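Local coordinates for protein LRIM1 (Anopheles gambiae, PDB 3O53) that probably acts with the leucine-rich repeat protein APL1C in a complex that regulates complement-like immunity, and is represented here by its leucine-rich repeat domain, at residues Y91-L96 with N108-R113; E240-R245 with T266-T271. All blocks are in the same frame, centred on the assembly; numbering follows the deposited sequence.

Contact 1: Y91-L96 with N108-R113; sequences YVQELL and NNNISR
Y91-L95 and N109-R113 run in much the same direction, 31° apart end to end; they come as near as 4.0 Å between the CA atoms of Q93 and I111, then join in a parallel beta bridge of E94 with R113. The bridge rests on L95 N giving its hydrogen to R113 O at 2.9 Å, while Q93 O accepts from S112 N at 2.9 Å and, weakly, from R113 N. At V92 the acceptor is a side chain rather than a backbone carbonyl: N109 OD1 takes the hydrogen of V92 N at 2.9 Å, in the carbonyl plane and on a lone pair, with a C=O...N angle of 127°. The V92 carbonyl answers by accepting from N110 N at 2.8 Å. The other end of the same amide, N109 ND2, donates to L87 O, which fixes the rotation of the group. Among the buried side chains, V92 and I111 lie side by side and point the same way. V92 CG1, anti to the backbone N (chi1 175°), meets I111 CG1 at 4.2 Å, and L95 CD2 touches I111 CD1 at 4.0 Å. On the outer side, E94 and R113 touch through their aliphatic CG atoms, not their charges, and a water 2.7 Å from S112 OG bonds weakly to E94 OE2. I111 N in turn bonds to N130 OD1, the same pattern one coil later: this is the stacking of consensus asparagines and aliphatic residues between successive turns of a leucine-rich repeat solenoid.

Contact 2: E240-R245 with T266-T271; sequences EHFDLR and TVAKQT
T271 turns its two branches to different tasks against H241 and F242. Its OG1, anti to the carbonyl carbon (chi1 -65°), receives the hydrogen of F242 N at 3.0 Å in a nearly straight bond of 168°. The methyl CG2 instead sits over the centre of the H241 ring, 3.8 Å from its centroid, in a CH-pi contact in which the two side chains cross at about a right angle. H241 also stacks with W218, and its ND1 is bonded to K274 NZ further along the same helix, which together would hold the imidazole in place. F242 meets the helix one turn earlier: its CB packs on V267 CG1 at 3.8 Å, and CD2 reaches A268 CB at 4.0 Å, the methyl approaching the ring obliquely. Strand 241-243 and helix segment 266-271 cross at 80°, and V267, A268 and T271, spaced within about one turn, fall on the helix face turned to the strand. Water completes the seam, one molecule donating to F242 O at 2.7 Å and to A268 O at 2.8 Å, another to E240 O and T271 OG1. A helix laid on the last parallel strand, in a region crosslinked by disulfides C251-C296 and C283-C295, is consistent with a cysteine-rich C-terminal cap. The threonine hydroxyl also donates to V267 O at 2.8 Å, which would probably make OG1 a better acceptor; on this outermost strand, a helix hydroxyl and a water thus satisfy the buried F242 N-H and C=O.

Overall arrangement
The two contacts lie on opposite sides of the chain's centre, 36 Å apart between centres and about 22 Å between nearest atoms, and they follow one another along the chain without sharing a residue. Contact 1 belongs to the body of the solenoid, joining two consecutive coils where strands 73-76, 91-97 and 113-116 form a small parallel sheet, away from the long row of strands on the concave face. Contact 2 involves the last strand of that long row, 241-243, which helix 262-276 covers. Contact 1 is thus coil-to-coil bonding of a kind repeated along the solenoid, while contact 2 is consistent with a cap over the end of the strand row.

Contact 1: Y91-L96 with N108-R113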
ATOM      1  N   TYR A  91      -4.193 -10.429  14.952  1.00 37.68           N
ATOM      2  CA  TYR A  91      -5.141  -9.380  15.328  1.00 38.27           C
ATOM      3  C   TYR A  91      -4.443  -8.140  15.846  1.00 39.21           C
ATOM      4  O   TYR A  91      -5.030  -7.361  16.591  1.00 39.45           O
ATOM      5  CB  TYR A  91      -6.105  -9.884  16.401  1.00 39.15           C
ATOM      6  CG  TYR A  91      -6.861 -11.127  15.993  1.00 51.06           C
ATOM      7  CD1 TYR A  91      -7.755 -11.101  14.933  1.00 51.85           C
ATOM      8  CD2 TYR A  91      -6.677 -12.324  16.666  1.00 55.66           C
ATOM      9  CE1 TYR A  91      -8.445 -12.230  14.555  1.00 57.50           C
ATOM     10  CE2 TYR A  91      -7.363 -13.461  16.296  1.00 63.94           C
ATOM     11  CZ  TYR A  91      -8.245 -13.408  15.239  1.00 60.18           C
ATOM     12  OH  TYR A  91      -8.928 -14.539  14.869  1.00 58.23           O
ATOM     13  N   VAL A  92      -3.190  -7.953  15.462  1.00 32.67           N
ATOM     14  CA  VAL A  92      -2.411  -6.836  15.987  1.00 32.80           C
ATOM     15  C   VAL A  92      -3.056  -5.489  15.663  1.00 31.88           C
ATOM     16  O   VAL A  92      -3.540  -5.276  14.557  1.00 29.08           O
ATOM     17  CB  VAL A  92      -0.958  -6.877  15.455  1.00 35.10           C
ATOM     18  CG1 VAL A  92      -0.188  -5.652  15.905  1.00 31.46           C
ATOM     19  CG2 VAL A  92      -0.268  -8.154  15.936  1.00 37.37           C
ATOM     20  N   GLN A  93      -3.063  -4.588  16.644  1.00 29.52           N
ATOM     21  CA  GLN A  93      -3.579  -3.237  16.460  1.00 27.77           C
ATOM     22  C   GLN A  93      -2.457  -2.213  16.326  1.00 30.47           C
ATOM     23  O   GLN A  93      -2.563  -1.281  15.536  1.00 30.26           O
ATOM     24  CB  GLN A  93      -4.497  -2.859  17.630  1.00 32.26           C
ATOM     25  CG  GLN A  93      -5.693  -3.787  17.774  1.00 44.41           C
ATOM     26  CD  GLN A  93      -6.634  -3.365  18.886  1.00 56.79           C
ATOM     27  OE1 GLN A  93      -6.196  -2.970  19.961  1.00 45.21           O
ATOM     28  NE2 GLN A  93      -7.934  -3.455  18.632  1.00 71.27           N
ATOM     29  N   GLU A  94      -1.383  -2.371  17.095  1.00 28.04           N
ATOM     30  CA  GLU A  94      -0.265  -1.440  16.995  1.00 29.53           C
ATOM     31  C   GLU A  94       1.044  -2.202  16.901  1.00 29.09           C
ATOM     32  O   GLU A  94       1.307  -3.108  17.677  1.00 29.05           O
ATOM     33  CB  GLU A  94      -0.244  -0.476  18.191  1.00 35.55           C
ATOM     34  CG  GLU A  94      -1.561   0.254  18.401  1.00 47.93           C
ATOM     35  CD  GLU A  94      -1.459   1.327  19.471  1.00 61.89           C
ATOM     36  OE1 GLU A  94      -0.397   1.979  19.559  1.00 58.24           O
ATOM     37  OE2 GLU A  94      -2.439   1.514  20.222  1.00 73.85           O
ATOM     38  N   LEU A  95       1.876  -1.809  15.954  1.00 28.45           N
ATOM     39  CA  LEU A  95       3.065  -2.570  15.618  1.00 28.99           C
ATOM     40  C   LEU A  95       4.278  -1.656  15.666  1.00 29.70           C
ATOM     41  O   LEU A  95       4.248  -0.559  15.121  1.00 30.39           O
ATOM     42  CB  LEU A  95       2.890  -3.164  14.208  1.00 28.08           C
ATOM     43  CG  LEU A  95       4.075  -3.809  13.492  1.00 29.26           C
ATOM     44  CD1 LEU A  95       4.595  -4.972  14.315  1.00 34.85           C
ATOM     45  CD2 LEU A  95       3.650  -4.258  12.075  1.00 27.48           C
ATOM     46  N   LEU A  96       5.344  -2.107  16.324  1.00 27.09           N
ATOM     47  CA  LEU A  96       6.599  -1.367  16.349  1.00 30.44           C
ATOM     48  C   LEU A  96       7.760  -2.293  16.009  1.00 34.50           C
ATOM     49  O   LEU A  96       7.892  -3.366  16.585  1.00 37.38           O
ATOM     50  CB  LEU A  96       6.845  -0.764  17.737  1.00 36.14           C
ATOM     51  CG  LEU A  96       5.732   0.116  18.304  1.00 36.76           C
ATOM     52  CD1 LEU A  96       4.649  -0.742  18.909  1.00 30.49           C
ATOM     53  CD2 LEU A  96       6.285   1.091  19.346  1.00 46.64           C
ATOM     54  N   ASN A 108      -3.730  -8.508   6.971  1.00 28.91           N
ATOM     55  CA  ASN A 108      -4.788  -9.227   7.670  1.00 33.71           C
ATOM     56  C   ASN A 108      -4.629  -9.178   9.178  1.00 33.89           C
ATOM     57  O   ASN A 108      -4.701 -10.196   9.863  1.00 33.61           O
ATOM     58  CB  ASN A 108      -4.847 -10.676   7.183  1.00 33.42           C
ATOM     59  CG  ASN A 108      -4.967 -10.762   5.679  1.00 38.56           C
ATOM     60  OD1 ASN A 108      -5.447  -9.830   5.037  1.00 40.03           O
ATOM     61  ND2 ASN A 108      -4.527 -11.868   5.106  1.00 43.98           N
ATOM     62  N   ASN A 109      -4.414  -7.973   9.689  1.00 30.06           N
ATOM     63  CA  ASN A 109      -4.440  -7.739  11.121  1.00 28.98           C
ATOM     64  C   ASN A 109      -5.505  -6.684  11.452  1.00 27.03           C
ATOM     65  O   ASN A 109      -6.425  -6.487  10.667  1.00 28.99           O
ATOM     66  CB  ASN A 109      -3.048  -7.337  11.609  1.00 27.99           C
ATOM     67  CG  ASN A 109      -2.156  -8.541  11.849  1.00 34.70           C
ATOM     68  OD1 ASN A 109      -2.045  -9.017  12.974  1.00 32.45           O
ATOM     69  ND2 ASN A 109      -1.521  -9.042  10.793  1.00 31.77           N
ATOM     70  N   ASN A 110      -5.402  -6.048  12.621  1.00 29.43           N
ATOM     71  CA  ASN A 110      -6.278  -4.927  12.995  1.00 32.91           C
ATOM     72  C   ASN A 110      -5.487  -3.616  13.051  1.00 32.27           C
ATOM     73  O   ASN A 110      -5.829  -2.716  13.821  1.00 28.13           O
ATOM     74  CB  ASN A 110      -6.881  -5.126  14.399  1.00 34.69           C
ATOM     75  CG  ASN A 110      -7.777  -6.344  14.507  1.00 48.01           C
ATOM     76  OD1 ASN A 110      -7.853  -7.167  13.592  1.00 47.60           O
ATOM     77  ND2 ASN A 110      -8.459  -6.466  15.654  1.00 63.90           N
ATOM     78  N   ILE A 111      -4.429  -3.508  12.256  1.00 28.11           N
ATOM     79  CA  ILE A 111      -3.421  -2.478  12.495  1.00 29.57           C
ATOM     80  C   ILE A 111      -3.907  -1.065  12.197  1.00 30.79           C
ATOM     81  O   ILE A 111      -4.425  -0.788  11.121  1.00 27.55           O
ATOM     82  CB  ILE A 111      -2.132  -2.759  11.694  1.00 30.10           C
ATOM     83  CG1 ILE A 111      -1.370  -3.934  12.316  1.00 37.31           C
ATOM     84  CG2 ILE A 111      -1.247  -1.509  11.639  1.00 21.83           C
ATOM     85  CD1 ILE A 111      -0.288  -4.514  11.409  1.00 31.27           C
ATOM     86  N   SER A 112      -3.746  -0.177  13.177  1.00 27.31           N
ATOM     87  CA  SER A 112      -4.022   1.234  12.987  1.00 24.42           C
ATOM     88  C   SER A 112      -2.778   2.091  13.235  1.00 24.38           C
ATOM     89  O   SER A 112      -2.814   3.294  12.995  1.00 25.24           O
ATOM     90  CB  SER A 112      -5.183   1.706  13.891  1.00 27.86           C
ATOM     91  OG  SER A 112      -4.866   1.524  15.264  1.00 29.36           O
ATOM     92  N   ARG A 113      -1.680   1.484  13.698  1.00 25.31           N
ATOM     93  CA  ARG A 113      -0.433   2.221  13.929  1.00 26.18           C
ATOM     94  C   ARG A 113       0.781   1.338  13.616  1.00 27.41           C
ATOM     95  O   ARG A 113       0.863   0.198  14.071  1.00 25.97           O
ATOM     96  CB  ARG A 113      -0.309   2.718  15.395  1.00 26.46           C
ATOM     97  CG  ARG A 113      -1.508   3.489  15.949  1.00 27.57           C
ATOM     98  CD  ARG A 113      -1.534   4.970  15.545  1.00 40.21           C
ATOM     99  NE  ARG A 113      -2.816   5.295  14.922  1.00 57.87           N
ATOM    100  CZ  ARG A 113      -3.798   6.002  15.467  1.00 52.74           C
ATOM    101  NH1 ARG A 113      -3.694   6.538  16.676  1.00 41.02           N
ATOM    102  NH2 ARG A 113      -4.900   6.195  14.765  1.00 69.15           N
TER
HETATM  103  O   HOH W   1      -4.324   2.258  17.821  1.00 49.71           O

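Contact 2: E240-R245 with T266-T271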
ATOM      1  N   GLU A 240       2.904   2.045 -19.827  1.00 40.88           N
ATOM      2  CA  GLU A 240       2.425   0.888 -20.598  1.00 34.45           C
ATOM      3  C   GLU A 240       1.001   0.474 -20.201  1.00 36.13           C
ATOM      4  O   GLU A 240       0.352  -0.286 -20.909  1.00 34.93           O
ATOM      5  CB  GLU A 240       3.343  -0.310 -20.378  1.00 43.22           C
ATOM      6  CG  GLU A 240       4.806  -0.059 -20.675  1.00 68.96           C
ATOM      7  CD  GLU A 240       5.681  -1.249 -20.306  1.00 84.45           C
ATOM      8  OE1 GLU A 240       5.147  -2.230 -19.741  1.00 75.75           O
ATOM      9  OE2 GLU A 240       6.902  -1.203 -20.579  1.00 92.63           O
ATOM     10  N   HIS A 241       0.522   0.955 -19.058  1.00 30.76           N
ATOM     11  CA  HIS A 241      -0.780   0.530 -18.544  1.00 28.97           C
ATOM     12  C   HIS A 241      -1.440   1.737 -17.889  1.00 30.58           C
ATOM     13  O   HIS A 241      -0.887   2.341 -16.969  1.00 30.92           O
ATOM     14  CB  HIS A 241      -0.609  -0.635 -17.552  1.00 29.27           C
ATOM     15  CG  HIS A 241      -1.888  -1.093 -16.911  1.00 29.23           C
ATOM     16  ND1 HIS A 241      -2.495  -2.290 -17.231  1.00 29.46           N
ATOM     17  CD2 HIS A 241      -2.665  -0.522 -15.958  1.00 27.01           C
ATOM     18  CE1 HIS A 241      -3.590  -2.440 -16.505  1.00 30.03           C
ATOM     19  NE2 HIS A 241      -3.721  -1.377 -15.729  1.00 26.45           N
ATOM     20  N   PHE A 242      -2.606   2.109 -18.397  1.00 27.78           N
ATOM     21  CA  PHE A 242      -3.263   3.334 -17.997  1.00 29.94           C
ATOM     22  C   PHE A 242      -4.757   3.047 -17.949  1.00 32.87           C
ATOM     23  O   PHE A 242      -5.396   2.897 -18.988  1.00 33.86           O
ATOM     24  CB  PHE A 242      -2.933   4.437 -19.012  1.00 31.67           C
ATOM     25  CG  PHE A 242      -3.425   5.809 -18.630  1.00 26.86           C
ATOM     26  CD1 PHE A 242      -2.664   6.637 -17.822  1.00 27.65           C
ATOM     27  CD2 PHE A 242      -4.634   6.282 -19.115  1.00 26.64           C
ATOM     28  CE1 PHE A 242      -3.113   7.906 -17.492  1.00 32.80           C
ATOM     29  CE2 PHE A 242      -5.086   7.547 -18.795  1.00 28.36           C
ATOM     30  CZ  PHE A 242      -4.331   8.366 -17.985  1.00 29.82           C
ATOM     31  N   ASP A 243      -5.314   2.970 -16.741  1.00 26.93           N
ATOM     32  CA  ASP A 243      -6.690   2.496 -16.572  1.00 27.40           C
ATOM     33  C   ASP A 243      -7.561   3.508 -15.821  1.00 31.95           C
ATOM     34  O   ASP A 243      -7.472   3.626 -14.596  1.00 25.09           O
ATOM     35  CB  ASP A 243      -6.671   1.167 -15.819  1.00 24.04           C
ATOM     36  CG  ASP A 243      -8.008   0.461 -15.828  1.00 27.71           C
ATOM     37  OD1 ASP A 243      -8.999   1.069 -16.271  1.00 27.28           O
ATOM     38  OD2 ASP A 243      -8.068  -0.707 -15.373  1.00 28.72           O
ATOM     39  N   LEU A 244      -8.412   4.212 -16.564  1.00 33.98           N
ATOM     40  CA  LEU A 244      -9.360   5.167 -15.992  1.00 31.83           C
ATOM     41  C   LEU A 244     -10.792   4.724 -16.244  1.00 32.08           C
ATOM     42  O   LEU A 244     -11.698   5.555 -16.316  1.00 30.74           O
ATOM     43  CB  LEU A 244      -9.171   6.550 -16.612  1.00 30.64           C
ATOM     44  CG  LEU A 244      -7.791   7.177 -16.523  1.00 33.99           C
ATOM     45  CD1 LEU A 244      -7.835   8.600 -17.054  1.00 39.91           C
ATOM     46  CD2 LEU A 244      -7.278   7.150 -15.092  1.00 30.48           C
ATOM     47  N   ARG A 245     -10.995   3.421 -16.424  1.00 26.88           N
ATOM     48  CA  ARG A 245     -12.331   2.886 -16.624  1.00 27.63           C
ATOM     49  C   ARG A 245     -13.187   3.143 -15.387  1.00 28.01           C
ATOM     50  O   ARG A 245     -12.654   3.324 -14.302  1.00 27.13           O
ATOM     51  CB  ARG A 245     -12.266   1.379 -16.874  1.00 29.35           C
ATOM     52  CG  ARG A 245     -11.700   0.977 -18.223  1.00 25.59           C
ATOM     53  CD  ARG A 245     -11.669  -0.530 -18.313  1.00 27.94           C
ATOM     54  NE  ARG A 245     -10.857  -1.093 -17.235  1.00 31.93           N
ATOM     55  CZ  ARG A 245     -10.954  -2.335 -16.774  1.00 35.28           C
ATOM     56  NH1 ARG A 245     -11.840  -3.182 -17.282  1.00 35.93           N
ATOM     57  NH2 ARG A 245     -10.156  -2.731 -15.793  1.00 39.12           N
ATOM     58  N   THR A 266      -3.494   6.257 -26.650  1.00 32.88           N
ATOM     59  CA  THR A 266      -3.241   4.971 -27.281  1.00 39.61           C
ATOM     60  C   THR A 266      -3.016   3.890 -26.229  1.00 44.64           C
ATOM     61  O   THR A 266      -3.488   2.761 -26.368  1.00 36.18           O
ATOM     62  CB  THR A 266      -2.003   5.063 -28.184  1.00 43.68           C
ATOM     63  OG1 THR A 266      -2.260   6.012 -29.225  1.00 44.00           O
ATOM     64  CG2 THR A 266      -1.650   3.699 -28.785  1.00 35.99           C
ATOM     65  N   VAL A 267      -2.299   4.247 -25.168  1.00 43.49           N
ATOM     66  CA  VAL A 267      -2.048   3.317 -24.075  1.00 43.19           C
ATOM     67  C   VAL A 267      -3.359   2.973 -23.369  1.00 31.54           C
ATOM     68  O   VAL A 267      -3.570   1.838 -22.971  1.00 34.51           O
ATOM     69  CB  VAL A 267      -1.035   3.887 -23.059  1.00 38.79           C
ATOM     70  CG1 VAL A 267      -0.936   2.981 -21.835  1.00 34.22           C
ATOM     71  CG2 VAL A 267       0.334   4.061 -23.712  1.00 35.80           C
ATOM     72  N   ALA A 268      -4.240   3.954 -23.241  1.00 31.86           N
ATOM     73  CA  ALA A 268      -5.544   3.754 -22.616  1.00 30.42           C
ATOM     74  C   ALA A 268      -6.362   2.740 -23.408  1.00 33.75           C
ATOM     75  O   ALA A 268      -6.970   1.835 -22.841  1.00 31.50           O
ATOM     76  CB  ALA A 268      -6.296   5.067 -22.544  1.00 25.99           C
ATOM     77  N   LYS A 269      -6.398   2.901 -24.725  1.00 31.80           N
ATOM     78  CA  LYS A 269      -7.141   1.964 -25.555  1.00 35.99           C
ATOM     79  C   LYS A 269      -6.562   0.556 -25.438  1.00 32.64           C
ATOM     80  O   LYS A 269      -7.300  -0.409 -25.262  1.00 33.15           O
ATOM     81  CB  LYS A 269      -7.139   2.413 -27.016  1.00 41.41           C
ATOM     82  CG  LYS A 269      -7.804   1.423 -27.957  1.00 58.21           C
ATOM     83  CD  LYS A 269      -7.415   1.698 -29.406  1.00 88.45           C
ATOM     84  CE  LYS A 269      -5.920   1.486 -29.639  1.00101.59           C
ATOM     85  NZ  LYS A 269      -5.502   1.827 -31.027  1.00109.61           N
ATOM     86  N   GLN A 270      -5.247   0.431 -25.553  1.00 29.86           N
ATOM     87  CA  GLN A 270      -4.603  -0.877 -25.463  1.00 36.34           C
ATOM     88  C   GLN A 270      -4.867  -1.525 -24.112  1.00 34.00           C
ATOM     89  O   GLN A 270      -5.055  -2.738 -24.010  1.00 29.19           O
ATOM     90  CB  GLN A 270      -3.093  -0.755 -25.677  1.00 38.34           C
ATOM     91  CG  GLN A 270      -2.701  -0.491 -27.118  1.00 52.69           C
ATOM     92  CD  GLN A 270      -1.225  -0.199 -27.273  1.00 68.73           C
ATOM     93  OE1 GLN A 270      -0.590   0.349 -26.373  1.00 71.12           O
ATOM     94  NE2 GLN A 270      -0.672  -0.559 -28.423  1.00 78.54           N
ATOM     95  N   THR A 271      -4.857  -0.710 -23.067  1.00 31.03           N
ATOM     96  CA  THR A 271      -5.102  -1.203 -21.718  1.00 30.50           C
ATOM     97  C   THR A 271      -6.501  -1.792 -21.602  1.00 30.97           C
ATOM     98  O   THR A 271      -6.669  -2.888 -21.067  1.00 34.36           O
ATOM     99  CB  THR A 271      -4.915  -0.083 -20.669  1.00 27.09           C
ATOM    100  OG1 THR A 271      -3.545   0.328 -20.659  1.00 29.00           O
ATOM    101  CG2 THR A 271      -5.280  -0.587 -19.258  1.00 29.02           C
TER
HETATM  102  O   HOH W   2      -1.709  -2.334 -21.294  1.00 45.81           O
HETATM  103  O   HOH W   3      -7.707   2.117 -20.133  1.00 31.79           O